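Local coordinates for phthiocerol synthesis polyketide synthase type I PpsC (Mycobacterium tuberculosis, PDB 7AHB), which carries an acyltransferase domain that probably loads extender units for the chain elongation that builds phthiocerol, a mycobacterial lipid component, at residues G172-A177 and P212-I216; E195-G199 and P239-A243. All coordinates share one frame; numbering follows the deposited sequence.

Contact 1 (G172-A177 and P212-I216)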
loop_
_atom_site.group_PDB
_atom_site.type_symbol
_atom_site.label_atom_id
_atom_site.label_comp_id
_atom_site.label_asym_id
_atom_site.label_seq_id
_atom_site.Cartn_x
_atom_site.Cartn_y
_atom_site.Cartn_z
ATOM N N GLY A 172 -19.737 -0.708 3.016
ATOM C CA GLY A 172 -20.537 -0.390 4.176
ATOM C C GLY A 172 -20.815 -1.553 5.101
ATOM O O GLY A 172 -21.463 -1.358 6.137
ATOM N N GLN A 173 -20.351 -2.755 4.771
ATOM C CA GLN A 173 -20.558 -3.923 5.616
ATOM C C GLN A 173 -19.314 -4.286 6.411
ATOM O O GLN A 173 -19.321 -5.281 7.150
ATOM C CB GLN A 173 -20.971 -5.133 4.776
ATOM C CG GLN A 173 -22.108 -4.903 3.848
ATOM C CD GLN A 173 -22.920 -6.161 3.650
ATOM O OE1 GLN A 173 -22.875 -6.783 2.583
ATOM N NE2 GLN A 173 -23.701 -6.530 4.671
ATOM N N GLY A 174 -18.231 -3.538 6.234
ATOM C CA GLY A 174 -17.039 -3.788 7.018
ATOM C C GLY A 174 -16.210 -2.532 7.116
ATOM O O GLY A 174 -16.427 -1.560 6.386
ATOM N N THR A 175 -15.262 -2.553 8.046
ATOM C CA THR A 175 -14.287 -1.476 8.160
ATOM C C THR A 175 -13.107 -2.033 8.941
ATOM O O THR A 175 -13.054 -3.230 9.249
ATOM C CB THR A 175 -14.898 -0.217 8.792
ATOM O OG1 THR A 175 -13.970 0.871 8.660
ATOM C CG2 THR A 175 -15.240 -0.435 10.245
ATOM N N MET A 176 -12.145 -1.173 9.248
ATOM C CA MET A 176 -10.988 -1.587 10.026
ATOM C C MET A 176 -10.669 -0.485 11.018
ATOM O O MET A 176 -11.184 0.629 10.916
ATOM C CB MET A 176 -9.775 -1.867 9.142
ATOM C CG MET A 176 -10.065 -2.778 7.982
ATOM S SD MET A 176 -8.529 -3.030 6.973
ATOM C CE MET A 176 -7.771 -4.257 7.830
ATOM N N ALA A 177 -9.802 -0.802 11.977
ATOM C CA ALA A 177 -9.430 0.152 13.014
ATOM C C ALA A 177 -7.974 -0.062 13.390
ATOM O O ALA A 177 -7.528 -1.205 13.528
ATOM C CB ALA A 177 -10.302 0.004 14.253
ATOM N N PRO A 212 -17.010 -6.301 10.897
ATOM C CA PRO A 212 -18.270 -5.516 10.771
ATOM C C PRO A 212 -18.184 -4.197 11.520
ATOM O O PRO A 212 -17.641 -4.137 12.634
ATOM C CB PRO A 212 -19.327 -6.440 11.383
ATOM C CG PRO A 212 -18.743 -7.834 11.295
ATOM C CD PRO A 212 -17.228 -7.662 11.418
ATOM N N PRO A 213 -18.743 -3.117 10.953
ATOM C CA PRO A 213 -18.459 -1.783 11.517
ATOM C C PRO A 213 -18.984 -1.577 12.921
ATOM O O PRO A 213 -18.343 -0.863 13.698
ATOM C CB PRO A 213 -19.121 -0.822 10.516
ATOM C CG PRO A 213 -20.115 -1.671 9.758
ATOM C CD PRO A 213 -19.470 -3.038 9.672
ATOM N N LEU A 214 -20.143 -2.150 13.263
ATOM C CA LEU A 214 -20.651 -2.011 14.624
ATOM C C LEU A 214 -19.691 -2.629 15.631
ATOM O O LEU A 214 -19.529 -2.120 16.748
ATOM C CB LEU A 214 -22.026 -2.670 14.754
ATOM C CG LEU A 214 -23.207 -1.949 14.090
ATOM C CD1 LEU A 214 -24.545 -2.650 14.364
ATOM C CD2 LEU A 214 -23.274 -0.489 14.554
ATOM N N LEU A 215 -19.059 -3.744 15.257
ATOM C CA LEU A 215 -18.150 -4.440 16.165
ATOM C C LEU A 215 -16.795 -3.751 16.239
ATOM O O LEU A 215 -16.175 -3.717 17.304
ATOM C CB LEU A 215 -18.003 -5.895 15.733
ATOM C CG LEU A 215 -19.301 -6.696 15.732
ATOM C CD1 LEU A 215 -19.107 -8.037 15.122
ATOM C CD2 LEU A 215 -19.857 -6.850 17.178
ATOM N N ILE A 216 -16.311 -3.218 15.120
ATOM C CA ILE A 216 -15.108 -2.397 15.159
ATOM C C ILE A 216 -15.332 -1.173 16.034
ATOM O O ILE A 216 -14.467 -0.810 16.839
ATOM C CB ILE A 216 -14.672 -2.018 13.729
ATOM C CG1 ILE A 216 -14.325 -3.267 12.936
ATOM C CG2 ILE A 216 -13.514 -1.042 13.751
ATOM C CD1 ILE A 216 -13.292 -4.177 13.569
#
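The carbonyl oxygen of Pro212 is gripped by two amides of the first helical turn, Ile216 N at 3.0 Å and, more weakly, Leu215 N, while the CA of Pro212 packs against that of Gly174 on the neighbouring segment. No hydrogen bond joins the two segments; what the turn presents to 172-177 is hydrocarbon. Pro213, next after the N-cap residue Pro212, lays its ring along the loop that leads into the strand: its CD sits 3.4 Å from Gln173 O and 3.7 Å from Gly174 CA. A proline has no N-H to offer in the first turn of a helix, where none is needed for a backbone bond.

Helix 213-225 here lies over one face of the antiparallel sheet of the small subdomain, whose strand order and two helical crossovers are those of a ferredoxin-like fold, as in other acyltransferase domains. Strand 207-211 pairs with strand 175-179, through Thr175 with Gly211 and Ala177 with Ile209, and runs on through Pro212 into the helix. Thr175 divides its two branches accordingly. With OG1 anti to the backbone N (chi1 -170°), the hydroxyl can bond to Ile235 O, and the methyl is left to meet the helix. There Thr175 CG2 touches both Pro213 and Ile216, 3.7 Å from Pro213 CA and 3.9 Å from Ile216 CB.

One turn on from Pro212, Ile216 lies along the helix-facing side of the strand. Ile216 CG1 rests 3.9 Å from Thr175 O, and CG2, anti to its own backbone N, abuts the methyl of Ala177. Ile216 CG2 and Ala177 CB are 3.4 Å apart, tighter than usual for two carbons, and Ile209 of strand 207-211 touches both side chains.

Contact 2 (E195-G199 and P239-A243); sequences EVSLG and PHNPA
Asn241 reaches across to the start of strand 197-201 with its amide nitrogen, ND2, which donates to Glu195 O at 3.0 Å along an almost straight path (175°) in the plane of the amide. A second, more bent bond (136°) runs from ND2 to Ser197 OG at 3.2 Å, well tilted from that plane. The hydroxyl of Ser197 in turn donates from OG to His240 O at 2.7 Å, so OG is held as acceptor and donor at once. Farther along the strand, Gly199 O comes within 3.5 Å of His240 CB.

The amide owes its reach to CG standing anti to the backbone N (chi1 176°). Its other end is also fixed: Asn241 OD1 takes Ala243 N at 2.7 Å in the carbonyl plane, closing an Asx turn, and a water donates both to OD1 and to Glu195 O. Strand 207-211 forms the next shell through Ser210, whose backbone pairs with that of Ser197, whose carbonyl also takes a weak bond from Asn241 ND2, and whose hydroxyl is bonded to Pro239 O.

Beyond the peptide so anchored stands the His240 ring, with Pro239 CB over one face. NE2 bonds to Ser138 OG, in a sequence that fits a nucleophile elbow, and ND1 to Asn296 O, consistent with the serine-histidine pair of acyltransferases. Ser197 and Asn241 are thus placed as a second shell, and bonds to the carbonyl of His240 and to the residue following it probably restrain the backbone from which the imidazole reaches the serine.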
loop_
_atom_site.group_PDB
_atom_site.type_symbol
_atom_site.label_atom_id
_atom_site.label_comp_id
_atom_site.label_asym_id
_atom_site.label_seq_id
_atom_site.Cartn_x
_atom_site.Cartn_y
_atom_site.Cartn_z
ATOM N N GLU A 195 -16.176 -12.662 14.465
ATOM C CA GLU A 195 -16.305 -11.980 13.187
ATOM C C GLU A 195 -15.216 -10.942 12.956
ATOM O O GLU A 195 -15.088 -10.441 11.836
ATOM C CB GLU A 195 -17.685 -11.303 13.091
ATOM C CG GLU A 195 -18.845 -12.302 13.162
ATOM C CD GLU A 195 -20.200 -11.647 13.129
ATOM O OE1 GLU A 195 -20.376 -10.661 12.402
ATOM O OE2 GLU A 195 -21.101 -12.116 13.848
ATOM N N VAL A 196 -14.425 -10.618 13.971
ATOM C CA VAL A 196 -13.358 -9.626 13.865
ATOM C C VAL A 196 -12.032 -10.352 13.781
ATOM O O VAL A 196 -11.812 -11.325 14.522
ATOM C CB VAL A 196 -13.373 -8.667 15.067
ATOM C CG1 VAL A 196 -12.197 -7.720 15.008
ATOM C CG2 VAL A 196 -14.718 -7.899 15.090
ATOM N N SER A 197 -11.142 -9.872 12.887
ATOM C CA SER A 197 -9.832 -10.478 12.684
ATOM C C SER A 197 -8.698 -9.496 12.973
ATOM O O SER A 197 -8.877 -8.277 12.939
ATOM C CB SER A 197 -9.681 -10.983 11.231
ATOM O OG SER A 197 -9.721 -9.882 10.334
ATOM N N LEU A 198 -7.503 -10.039 13.223
ATOM C CA LEU A 198 -6.281 -9.244 13.168
ATOM C C LEU A 198 -5.959 -9.043 11.689
ATOM O O LEU A 198 -5.658 -10.006 10.984
ATOM C CB LEU A 198 -5.139 -9.955 13.894
ATOM C CG LEU A 198 -3.886 -9.118 14.115
ATOM C CD1 LEU A 198 -3.082 -9.631 15.322
ATOM C CD2 LEU A 198 -2.999 -9.116 12.864
ATOM N N GLY A 199 -6.055 -7.808 11.204
ATOM C CA GLY A 199 -5.928 -7.547 9.778
ATOM C C GLY A 199 -4.539 -7.173 9.315
ATOM O O GLY A 199 -4.084 -7.636 8.257
ATOM N N PRO A 239 -11.257 -6.106 4.568
ATOM C CA PRO A 239 -10.305 -7.053 3.989
ATOM C C PRO A 239 -9.512 -7.720 5.100
ATOM O O PRO A 239 -9.585 -7.332 6.269
ATOM C CB PRO A 239 -9.419 -6.175 3.123
ATOM C CG PRO A 239 -9.401 -4.860 3.877
ATOM C CD PRO A 239 -10.806 -4.712 4.403
ATOM N N HIS A 240 -8.742 -8.739 4.722
ATOM C CA HIS A 240 -7.879 -9.446 5.671
ATOM C C HIS A 240 -8.700 -10.002 6.834
ATOM O O HIS A 240 -8.365 -9.821 8.009
ATOM C CB HIS A 240 -6.764 -8.518 6.157
ATOM C CG HIS A 240 -6.126 -7.742 5.050
ATOM N ND1 HIS A 240 -5.458 -8.351 4.007
ATOM C CD2 HIS A 240 -6.117 -6.416 4.778
ATOM C CE1 HIS A 240 -5.060 -7.432 3.148
ATOM N NE2 HIS A 240 -5.415 -6.247 3.609
ATOM N N ASN A 241 -9.776 -10.704 6.484
ATOM C CA ASN A 241 -10.802 -11.136 7.415
ATOM C C ASN A 241 -11.540 -12.291 6.768
ATOM O O ASN A 241 -11.516 -12.410 5.531
ATOM C CB ASN A 241 -11.753 -9.964 7.710
ATOM C CG ASN A 241 -12.919 -10.352 8.611
ATOM O OD1 ASN A 241 -13.870 -10.966 8.164
ATOM N ND2 ASN A 241 -12.856 -9.970 9.866
ATOM N N PRO A 242 -12.164 -13.175 7.567
ATOM C CA PRO A 242 -13.001 -14.247 6.997
ATOM C C PRO A 242 -13.986 -13.802 5.944
ATOM O O PRO A 242 -14.335 -14.590 5.050
ATOM C CB PRO A 242 -13.740 -14.791 8.241
ATOM C CG PRO A 242 -12.785 -14.571 9.380
ATOM C CD PRO A 242 -11.892 -13.393 9.013
ATOM N N ALA A 243 -14.501 -12.582 6.059
ATOM C CA ALA A 243 -15.457 -12.088 5.082
ATOM C C ALA A 243 -14.955 -12.278 3.653
ATOM O O ALA A 243 -15.760 -12.367 2.716
ATOM C CB ALA A 243 -15.748 -10.605 5.340
HETATM O O HOH W 1 -16.453 -11.203 9.596
#

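Both contacts are partly buried, their centres about 10 Å apart, yet they use different faces of one antiparallel sheet. Contact 1 lies within the small subdomain, is apolar and seats a helix on an inner strand; contact 2 is polar and ties the subdomain's edge strand to the loop leading out of it, which carries His240 toward the probable active site. Strand 175-179 serves both, since Met176 turns away from helix 213-225 and sets its SD 3.7 Å from Pro239 CG. The four segments alternate along the chain, and side chains join them on the helix side too: Ile216 CD1 lies 4.0 Å from Val196 CG1, and Pro212 packs on Glu195.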